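Local coordinates for protein glycerate 2-kinase (Pyrococcus horikoshii, PDB 1X3L) that catalyses the ATP-dependent phosphorylation of D-glycerate to 2-phosphoglycerate, and can also use other nucleotides or pyrophosphate as phosphate donor, at residues A[41-46]-A[261-266]; A[139-144]-A[238-243]; A[285-290]-A[320-325]. All coordinates share one frame; numbering follows the deposited sequence.

Interaction 1 (A[41-46]-A[261-266])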
loop_
_atom_site.group_PDB
_atom_site.type_symbol
_atom_site.label_atom_id
_atom_site.label_comp_id
_atom_site.label_asym_id
_atom_site.label_seq_id
_atom_site.Cartn_x
_atom_site.Cartn_y
_atom_site.Cartn_z
ATOM N N GLN A 41 -18.249 -0.275 -4.787
ATOM C CA GLN A 41 -18.151 1.122 -4.384
ATOM C C GLN A 41 -19.223 1.944 -5.104
ATOM O O GLN A 41 -18.956 3.038 -5.597
ATOM C CB GLN A 41 -16.750 1.681 -4.694
ATOM C CG GLN A 41 -15.610 0.903 -4.029
ATOM C CD GLN A 41 -14.273 1.631 -4.077
ATOM O OE1 GLN A 41 -13.902 2.211 -5.095
ATOM N NE2 GLN A 41 -13.537 1.592 -2.970
ATOM N N GLY A 42 -20.434 1.399 -5.176
ATOM C CA GLY A 42 -21.523 2.108 -5.827
ATOM C C GLY A 42 -21.784 1.757 -7.282
ATOM O O GLY A 42 -22.923 1.841 -7.741
ATOM N N LYS A 43 -20.740 1.376 -8.014
ATOM C CA LYS A 43 -20.870 1.021 -9.427
ATOM C C LYS A 43 -21.527 -0.351 -9.546
ATOM O O LYS A 43 -21.007 -1.346 -9.038
ATOM C CB LYS A 43 -19.489 1.001 -10.091
ATOM C CG LYS A 43 -19.501 0.912 -11.613
ATOM C CD LYS A 43 -19.966 2.217 -12.253
ATOM C CE LYS A 43 -19.827 2.176 -13.773
ATOM N NZ LYS A 43 -20.654 1.102 -14.399
ATOM N N GLU A 44 -22.668 -0.402 -10.228
ATOM C CA GLU A 44 -23.406 -1.652 -10.387
ATOM C C GLU A 44 -23.070 -2.407 -11.670
ATOM O O GLU A 44 -22.946 -1.813 -12.740
ATOM C CB GLU A 44 -24.911 -1.369 -10.339
ATOM C CG GLU A 44 -25.771 -2.611 -10.150
ATOM C CD GLU A 44 -27.258 -2.299 -10.127
ATOM O OE1 GLU A 44 -27.666 -1.393 -9.367
ATOM O OE2 GLU A 44 -28.019 -2.968 -10.863
ATOM N N PHE A 45 -22.919 -3.723 -11.551
ATOM C CA PHE A 45 -22.618 -4.579 -12.694
ATOM C C PHE A 45 -23.582 -5.752 -12.702
ATOM O O PHE A 45 -23.824 -6.371 -11.665
ATOM C CB PHE A 45 -21.191 -5.134 -12.622
ATOM C CG PHE A 45 -20.129 -4.085 -12.558
ATOM C CD1 PHE A 45 -19.770 -3.513 -11.342
ATOM C CD2 PHE A 45 -19.489 -3.658 -13.715
ATOM C CE1 PHE A 45 -18.783 -2.528 -11.281
ATOM C CE2 PHE A 45 -18.504 -2.675 -13.666
ATOM C CZ PHE A 45 -18.150 -2.109 -12.445
ATOM N N GLU A 46 -24.124 -6.063 -13.873
ATOM C CA GLU A 46 -25.055 -7.176 -14.002
ATOM C C GLU A 46 -24.287 -8.451 -14.315
ATOM O O GLU A 46 -23.390 -8.451 -15.156
ATOM C CB GLU A 46 -26.062 -6.898 -15.120
ATOM C CG GLU A 46 -27.138 -7.960 -15.255
ATOM C CD GLU A 46 -28.101 -7.668 -16.390
ATOM O OE1 GLU A 46 -29.103 -8.403 -16.524
ATOM O OE2 GLU A 46 -27.853 -6.706 -17.148
ATOM N N HIS A 261 -12.679 -1.721 -15.215
ATOM C CA HIS A 261 -12.809 -0.708 -14.179
ATOM C C HIS A 261 -11.859 -0.931 -13.009
ATOM O O HIS A 261 -11.805 -2.013 -12.432
ATOM C CB HIS A 261 -14.249 -0.703 -13.675
ATOM C CG HIS A 261 -15.265 -0.683 -14.773
ATOM N ND1 HIS A 261 -15.736 0.486 -15.331
ATOM C CD2 HIS A 261 -15.866 -1.691 -15.446
ATOM C CE1 HIS A 261 -16.586 0.197 -16.300
ATOM N NE2 HIS A 261 -16.683 -1.117 -16.391
ATOM N N ASN A 262 -11.123 0.114 -12.658
ATOM C CA ASN A 262 -10.174 0.047 -11.561
ATOM C C ASN A 262 -10.742 0.678 -10.298
ATOM O O ASN A 262 -11.240 1.803 -10.322
ATOM C CB ASN A 262 -8.874 0.741 -11.965
ATOM C CG ASN A 262 -8.104 -0.041 -13.014
ATOM O OD1 ASN A 262 -7.555 -1.105 -12.727
ATOM N ND2 ASN A 262 -8.069 0.477 -14.237
ATOM N N PHE A 263 -10.671 -0.070 -9.202
ATOM C CA PHE A 263 -11.162 0.382 -7.907
ATOM C C PHE A 263 -10.052 0.240 -6.867
ATOM O O PHE A 263 -9.428 -0.816 -6.751
ATOM C CB PHE A 263 -12.356 -0.469 -7.452
ATOM C CG PHE A 263 -13.528 -0.439 -8.396
ATOM C CD1 PHE A 263 -14.492 0.565 -8.300
ATOM C CD2 PHE A 263 -13.668 -1.415 -9.380
ATOM C CE1 PHE A 263 -15.584 0.592 -9.171
ATOM C CE2 PHE A 263 -14.755 -1.400 -10.256
ATOM C CZ PHE A 263 -15.715 -0.396 -10.152
ATOM N N LEU A 264 -9.799 1.308 -6.123
ATOM C CA LEU A 264 -8.802 1.276 -5.065
ATOM C C LEU A 264 -9.660 0.991 -3.831
ATOM O O LEU A 264 -10.484 1.825 -3.442
ATOM C CB LEU A 264 -8.101 2.639 -4.960
ATOM C CG LEU A 264 -6.991 2.799 -3.910
ATOM C CD1 LEU A 264 -5.911 1.742 -4.109
ATOM C CD2 LEU A 264 -6.395 4.205 -4.016
ATOM N N ILE A 265 -9.488 -0.182 -3.227
ATOM C CA ILE A 265 -10.317 -0.558 -2.081
ATOM C C ILE A 265 -9.663 -0.552 -0.701
ATOM O O ILE A 265 -10.326 -0.792 0.309
ATOM C CB ILE A 265 -10.957 -1.940 -2.315
ATOM C CG1 ILE A 265 -9.879 -3.030 -2.278
ATOM C CG2 ILE A 265 -11.665 -1.949 -3.668
ATOM C CD1 ILE A 265 -10.433 -4.437 -2.207
ATOM N N ALA A 266 -8.364 -0.296 -0.650
ATOM C CA ALA A 266 -7.663 -0.231 0.629
ATOM C C ALA A 266 -6.510 0.715 0.387
ATOM O O ALA A 266 -5.770 0.562 -0.588
ATOM C CB ALA A 266 -7.157 -1.616 1.049
HETATM O O HOH W 1 -11.767 3.501 -6.324
#
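Phe45, like His261 and Phe263 across from it, holds CG anti to the carbonyl carbon and beside the backbone N (chi1 -58° in Phe45), which puts the Phe45 ring against both of the other two. Phe45 and Phe263 reach toward each other tip to tip: CZ of Phe45 lies 3.8 Å from CZ of Phe263, each atom near the plane of the other ring, so rim meets rim. His261 engages the same phenyl differently. The two side chains slide past each other in opposite directions, and the edge of Phe45 is turned to the face of the imidazole in an offset edge-to-face pair with planes at 63°. Its closest atoms are Phe45 CE2 and His261 CD2, 3.3 Å apart. Lys43 adds its CB to the rim of the Phe263 ring, 4.0 Å from CZ of Phe263.

Gln41, extended beyond CG, runs past Phe263 with its amide plane nearly perpendicular to the ring and OE1 at the ring edge, 3.7 Å from Phe263 CD1. Its NE2 donates to Leu264 O over 3.1 Å in a bent bond (144° at the hydrogen), the donor standing above the carbonyl plane. A water donates to Gln41 OE1 (2.8 Å) and accepts from Leu264 N, so the amide and water together serve both backbone polar groups of Leu264.

Val40 touches both Phe45 and Phe263, and Phe45 also rests on Ile190. Strand 43-46 ends a small antiparallel sheet, whereas 260-266 is an outer strand of a six-stranded parallel sheet; their axes come no nearer than 11.1 Å, and side chains fill the interface. The strand order of the parallel sheet, 3-2-1-4-5-6, is that of a Rossmann-like alpha/beta fold, here with an antiparallel sheet packed beside its last strand.

Interaction 2 (A[139-144]-A[238-243]); sequences LPEEGI and RLHIER. With EDO (1,2-ethanediol), chain E.
His240 and Glu142 form the principal hydrogen bond of this contact: His240 ND1 donates to Glu142 OE2 over 2.6 Å, nearly straight at 163°. Glu142 OE2 is met on its syn side and lies near the imidazole plane; this bond, with Glu141 over one face, probably limits the ring's rotation. Glu142 arrives by a folded route, with CG between its backbone N and carbonyl carbon (chi1 82°) and a further bend at chi2.

The ionic part is looser. Glu142 OE2 also makes a salt bridge with Arg243 NH1 at 3.5 Å, with the carboxylate and guanidinium planes almost perpendicular and Glu142 CG at the guanidinium edge. The stronger partner of Arg243 is Glu248, which forms a salt bridge with its NE. The carboxylates around His240 would probably favour a protonated imidazole.

Face-on packing comes from Glu141. Its CB sits over the centre of the His240 ring in a CH-pi contact, 3.5 Å from the centroid, and its carboxylate plane lies only 8° from that of the ring. Ile144 supplies the apolar contact, its CD1 reaching 3.8 Å from His240 CB.

Backbone bonds shape the loop that presents these groups. Residues 141-144 form a type II beta turn closed by Ile144 N donating to Glu141 O (3.1 Å), with Gly143 at positive phi. Gly143 N donates to O2 of a 1,2-ethanediol at 3.0 Å, a molecule probably derived from the crystallisation liquor.

The turn lies in the loop between helix 133-136 and helix 146-158 and leans on helix 235-246, which presents His240 and Arg243 to it. Earlier in the same loop, Leu139 and Pro140 pack on helix 103-118, while Ile144 touches Ile173 and His240 touches Val249 in neighbouring loops.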
loop_
_atom_site.group_PDB
_atom_site.type_symbol
_atom_site.label_atom_id
_atom_site.label_comp_id
_atom_site.label_asym_id
_atom_site.label_seq_id
_atom_site.Cartn_x
_atom_site.Cartn_y
_atom_site.Cartn_z
ATOM N N LEU A 139 5.651 -12.034 -17.067
ATOM C CA LEU A 139 5.810 -12.823 -18.277
ATOM C C LEU A 139 6.486 -11.920 -19.308
ATOM O O LEU A 139 5.856 -11.027 -19.869
ATOM C CB LEU A 139 4.443 -13.284 -18.795
ATOM C CG LEU A 139 4.459 -14.180 -20.037
ATOM C CD1 LEU A 139 5.296 -15.427 -19.763
ATOM C CD2 LEU A 139 3.035 -14.561 -20.416
ATOM N N PRO A 140 7.787 -12.130 -19.551
ATOM C CA PRO A 140 8.551 -11.329 -20.516
ATOM C C PRO A 140 7.998 -11.410 -21.942
ATOM O O PRO A 140 7.337 -12.381 -22.301
ATOM C CB PRO A 140 9.960 -11.915 -20.413
ATOM C CG PRO A 140 10.011 -12.427 -18.998
ATOM C CD PRO A 140 8.665 -13.091 -18.862
ATOM N N GLU A 141 8.265 -10.381 -22.741
ATOM C CA GLU A 141 7.813 -10.345 -24.127
ATOM C C GLU A 141 8.539 -11.424 -24.937
ATOM O O GLU A 141 9.453 -12.077 -24.429
ATOM C CB GLU A 141 8.071 -8.965 -24.733
ATOM C CG GLU A 141 7.035 -7.903 -24.362
ATOM C CD GLU A 141 5.651 -8.199 -24.930
ATOM O OE1 GLU A 141 5.560 -8.917 -25.950
ATOM O OE2 GLU A 141 4.650 -7.701 -24.367
ATOM N N GLU A 142 8.148 -11.599 -26.196
ATOM C CA GLU A 142 8.748 -12.639 -27.030
ATOM C C GLU A 142 10.274 -12.596 -27.141
ATOM O O GLU A 142 10.876 -11.536 -27.314
ATOM C CB GLU A 142 8.114 -12.635 -28.431
ATOM C CG GLU A 142 8.653 -11.610 -29.428
ATOM C CD GLU A 142 8.480 -10.176 -28.976
ATOM O OE1 GLU A 142 7.496 -9.892 -28.260
ATOM O OE2 GLU A 142 9.325 -9.330 -29.353
ATOM N N GLY A 143 10.887 -13.769 -27.016
ATOM C CA GLY A 143 12.331 -13.881 -27.111
ATOM C C GLY A 143 13.083 -13.462 -25.865
ATOM O O GLY A 143 14.280 -13.720 -25.742
ATOM N N ILE A 144 12.390 -12.821 -24.932
ATOM C CA ILE A 144 13.031 -12.363 -23.708
ATOM C C ILE A 144 12.860 -13.363 -22.572
ATOM O O ILE A 144 11.742 -13.742 -22.222
ATOM C CB ILE A 144 12.471 -10.992 -23.276
ATOM C CG1 ILE A 144 12.670 -9.977 -24.405
ATOM C CG2 ILE A 144 13.181 -10.512 -22.010
ATOM C CD1 ILE A 144 12.028 -8.624 -24.147
ATOM N N ARG A 238 16.902 -5.306 -26.986
ATOM C CA ARG A 238 16.997 -4.311 -28.045
ATOM C C ARG A 238 16.083 -4.703 -29.200
ATOM O O ARG A 238 15.398 -3.856 -29.777
ATOM C CB ARG A 238 18.431 -4.188 -28.569
ATOM C CG ARG A 238 19.327 -3.256 -27.770
ATOM C CD ARG A 238 20.597 -2.938 -28.552
ATOM N NE ARG A 238 21.348 -4.148 -28.877
ATOM C CZ ARG A 238 21.974 -4.901 -27.979
ATOM N NH1 ARG A 238 21.947 -4.569 -26.694
ATOM N NH2 ARG A 238 22.616 -5.997 -28.365
ATOM N N LEU A 239 16.063 -5.991 -29.527
ATOM C CA LEU A 239 15.238 -6.467 -30.632
ATOM C C LEU A 239 13.747 -6.252 -30.397
ATOM O O LEU A 239 13.034 -5.803 -31.291
ATOM C CB LEU A 239 15.503 -7.951 -30.908
ATOM C CG LEU A 239 14.704 -8.547 -32.074
ATOM C CD1 LEU A 239 15.057 -7.817 -33.366
ATOM C CD2 LEU A 239 15.008 -10.038 -32.202
ATOM N N HIS A 240 13.268 -6.575 -29.202
ATOM C CA HIS A 240 11.851 -6.391 -28.926
ATOM C C HIS A 240 11.469 -4.922 -28.994
ATOM O O HIS A 240 10.399 -4.574 -29.487
ATOM C CB HIS A 240 11.468 -6.929 -27.552
ATOM C CG HIS A 240 10.041 -6.659 -27.199
ATOM N ND1 HIS A 240 8.990 -7.256 -27.861
ATOM C CD2 HIS A 240 9.488 -5.799 -26.312
ATOM C CE1 HIS A 240 7.850 -6.774 -27.398
ATOM N NE2 HIS A 240 8.125 -5.888 -26.457
ATOM N N ILE A 241 12.349 -4.065 -28.489
ATOM C CA ILE A 241 12.087 -2.635 -28.496
ATOM C C ILE A 241 12.140 -2.064 -29.911
ATOM O O ILE A 241 11.329 -1.209 -30.261
ATOM C CB ILE A 241 13.074 -1.891 -27.558
ATOM C CG1 ILE A 241 12.715 -2.217 -26.102
ATOM C CG2 ILE A 241 13.018 -0.384 -27.811
ATOM C CD1 ILE A 241 13.684 -1.674 -25.072
ATOM N N GLU A 242 13.087 -2.534 -30.723
ATOM C CA GLU A 242 13.186 -2.072 -32.105
ATOM C C GLU A 242 11.915 -2.492 -32.844
ATOM O O GLU A 242 11.385 -1.742 -33.671
ATOM C CB GLU A 242 14.409 -2.681 -32.797
ATOM C CG GLU A 242 15.740 -2.058 -32.384
ATOM C CD GLU A 242 15.811 -0.578 -32.717
ATOM O OE1 GLU A 242 15.422 -0.203 -33.843
ATOM O OE2 GLU A 242 16.262 0.210 -31.862
ATOM N N ARG A 243 11.428 -3.692 -32.546
ATOM C CA ARG A 243 10.207 -4.181 -33.175
ATOM C C ARG A 243 9.052 -3.266 -32.775
ATOM O O ARG A 243 8.177 -2.967 -33.585
ATOM C CB ARG A 243 9.899 -5.613 -32.736
ATOM C CG ARG A 243 10.886 -6.664 -33.230
ATOM C CD ARG A 243 10.298 -8.054 -33.051
ATOM N NE ARG A 243 9.115 -8.226 -33.892
ATOM C CZ ARG A 243 8.172 -9.143 -33.691
ATOM N NH1 ARG A 243 8.263 -9.984 -32.670
ATOM N NH2 ARG A 243 7.131 -9.208 -34.510
HETATM C C1 EDO E . 7.269 -16.449 -26.599
HETATM O O1 EDO E . 7.481 -15.999 -27.943
HETATM C C2 EDO E . 8.509 -17.180 -26.081
HETATM O O2 EDO E . 9.643 -16.302 -26.092
#

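Interaction 3 (A[285-290]-A[320-325]); sequences KAYIMT and PPVVLV
Met289 N donates to Val325 O over 2.7 Å, the shortest of the backbone bonds that join strands 285-290 and 322-325. The ladder continues with Val325 N to Tyr287 O (2.8 Å), Tyr287 N to Val323 O (2.9 Å) and Val323 N to Lys285 O, then fades into a weak 3.5 Å bond from Lys285 N to Pro321 O, just after a cis peptide. The strands run parallel, 285-290 at the border of the six-stranded mixed sheet, and helix 297-314 lies between them in sequence, making a beta-alpha-beta crossover. Ala286, Ile288, Val323 and Val325 share the face covered by helix 268-281; Val322 and Leu324 pack against helix 297-314 on the other. On that second face the Tyr287 ring presents its edge to Val322, CD2 of Tyr287 lying 3.7 Å from Val322 CG2, and it stacks with Phe318. Met289, bent at chi2 and chi3, crosses Leu324 obliquely: CG of Met289 is 4.0 Å from Leu324 CB, and its sulphur lies beside Leu324 CG. An alanine here would probably open a gap beside Leu324, whose CB, CG and CD2 would lose their contacts with the methionine CG and SD.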
loop_
_atom_site.group_PDB
_atom_site.type_symbol
_atom_site.label_atom_id
_atom_site.label_comp_id
_atom_site.label_asym_id
_atom_site.label_seq_id
_atom_site.Cartn_x
_atom_site.Cartn_y
_atom_site.Cartn_z
ATOM N N LYS A 285 -15.329 15.848 16.549
ATOM C CA LYS A 285 -15.321 16.416 15.214
ATOM C C LYS A 285 -13.996 15.803 14.751
ATOM O O LYS A 285 -13.050 15.723 15.538
ATOM C CB LYS A 285 -15.223 17.941 15.262
ATOM C CG LYS A 285 -16.544 18.634 15.565
ATOM C CD LYS A 285 -17.583 18.331 14.486
ATOM C CE LYS A 285 -18.916 19.014 14.781
ATOM N NZ LYS A 285 -18.803 20.506 14.819
ATOM N N ALA A 286 -13.919 15.348 13.511
ATOM C CA ALA A 286 -12.691 14.725 13.029
ATOM C C ALA A 286 -12.247 15.332 11.713
ATOM O O ALA A 286 -13.074 15.625 10.851
ATOM C CB ALA A 286 -12.900 13.219 12.861
ATOM N N TYR A 287 -10.938 15.497 11.551
ATOM C CA TYR A 287 -10.406 16.089 10.336
ATOM C C TYR A 287 -9.190 15.346 9.821
ATOM O O TYR A 287 -8.279 15.023 10.587
ATOM C CB TYR A 287 -10.026 17.543 10.597
ATOM C CG TYR A 287 -11.177 18.380 11.090
ATOM C CD1 TYR A 287 -12.102 18.929 10.199
ATOM C CD2 TYR A 287 -11.361 18.601 12.456
ATOM C CE1 TYR A 287 -13.188 19.680 10.661
ATOM C CE2 TYR A 287 -12.436 19.346 12.926
ATOM C CZ TYR A 287 -13.344 19.883 12.029
ATOM O OH TYR A 287 -14.397 20.636 12.503
ATOM N N ILE A 288 -9.188 15.063 8.522
ATOM C CA ILE A 288 -8.056 14.394 7.902
ATOM C C ILE A 288 -7.201 15.544 7.389
ATOM O O ILE A 288 -7.588 16.254 6.457
ATOM C CB ILE A 288 -8.506 13.491 6.743
ATOM C CG1 ILE A 288 -9.370 12.348 7.293
ATOM C CG2 ILE A 288 -7.294 12.938 6.014
ATOM C CD1 ILE A 288 -10.038 11.498 6.228
ATOM N N MET A 289 -6.053 15.737 8.031
ATOM C CA MET A 289 -5.137 16.822 7.697
ATOM C C MET A 289 -4.370 16.562 6.409
ATOM O O MET A 289 -4.067 17.494 5.664
ATOM C CB MET A 289 -4.159 17.042 8.857
ATOM C CG MET A 289 -4.845 17.214 10.209
ATOM S SD MET A 289 -6.042 18.583 10.249
ATOM C CE MET A 289 -4.936 19.993 10.431
ATOM N N THR A 290 -4.058 15.292 6.164
ATOM C CA THR A 290 -3.343 14.891 4.962
ATOM C C THR A 290 -3.179 13.377 4.907
ATOM O O THR A 290 -3.309 12.684 5.918
ATOM C CB THR A 290 -1.933 15.538 4.880
ATOM O OG1 THR A 290 -1.329 15.196 3.626
ATOM C CG2 THR A 290 -1.034 15.035 6.004
ATOM N N PRO A 320 -11.810 21.778 20.792
ATOM C CA PRO A 320 -11.905 20.392 21.276
ATOM C C PRO A 320 -13.381 20.165 21.630
ATOM O O PRO A 320 -14.117 21.130 21.822
ATOM C CB PRO A 320 -11.029 20.392 22.530
ATOM C CG PRO A 320 -10.107 21.569 22.339
ATOM C CD PRO A 320 -10.993 22.601 21.700
ATOM N N PRO A 321 -13.833 18.901 21.720
ATOM C CA PRO A 321 -13.094 17.649 21.520
ATOM C C PRO A 321 -12.898 17.413 20.037
ATOM O O PRO A 321 -13.849 17.485 19.257
ATOM C CB PRO A 321 -14.005 16.606 22.157
ATOM C CG PRO A 321 -15.372 17.135 21.833
ATOM C CD PRO A 321 -15.229 18.625 22.114
ATOM N N VAL A 322 -11.668 17.118 19.639
ATOM C CA VAL A 322 -11.404 16.926 18.228
ATOM C C VAL A 322 -10.373 15.843 17.965
ATOM O O VAL A 322 -9.542 15.537 18.822
ATOM C CB VAL A 322 -10.950 18.269 17.604
ATOM C CG1 VAL A 322 -9.669 18.746 18.282
ATOM C CG2 VAL A 322 -10.760 18.132 16.104
ATOM N N VAL A 323 -10.471 15.239 16.787
ATOM C CA VAL A 323 -9.541 14.207 16.351
ATOM C C VAL A 323 -8.944 14.651 15.019
ATOM O O VAL A 323 -9.678 15.036 14.100
ATOM C CB VAL A 323 -10.244 12.851 16.130
ATOM C CG1 VAL A 323 -9.281 11.870 15.469
ATOM C CG2 VAL A 323 -10.729 12.290 17.460
ATOM N N LEU A 324 -7.617 14.617 14.926
ATOM C CA LEU A 324 -6.928 14.996 13.698
ATOM C C LEU A 324 -6.194 13.775 13.165
ATOM O O LEU A 324 -5.588 13.025 13.928
ATOM C CB LEU A 324 -5.925 16.127 13.954
ATOM C CG LEU A 324 -6.440 17.558 14.145
ATOM C CD1 LEU A 324 -7.387 17.631 15.318
ATOM C CD2 LEU A 324 -5.262 18.479 14.369
ATOM N N VAL A 325 -6.247 13.577 11.852
ATOM C CA VAL A 325 -5.594 12.427 11.243
ATOM C C VAL A 325 -4.552 12.847 10.211
ATOM O O VAL A 325 -4.833 13.643 9.309
ATOM C CB VAL A 325 -6.640 11.498 10.576
ATOM C CG1 VAL A 325 -5.989 10.187 10.147
ATOM C CG2 VAL A 325 -7.790 11.228 11.549
#

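In the fold
Interaction 1 brings together segments 215 residues apart, and interaction 2 is nested within the loop it closes; interaction 3 follows further along the chain. Helix 235-246 of interaction 2 leads on to strand 260-266 of interaction 1, yet the two centres are 34 Å apart. Interaction 1 lies at the outer strand of the parallel sheet, interaction 2 among loops and helices remote from it, and interaction 3 in the separate mixed sheet of the C-terminal part. Interactions 2 and 3 are on opposite sides of the chain's centre, about 51 Å between centres. Each contact thus joins elements within its own part of the kinase, and none touches another.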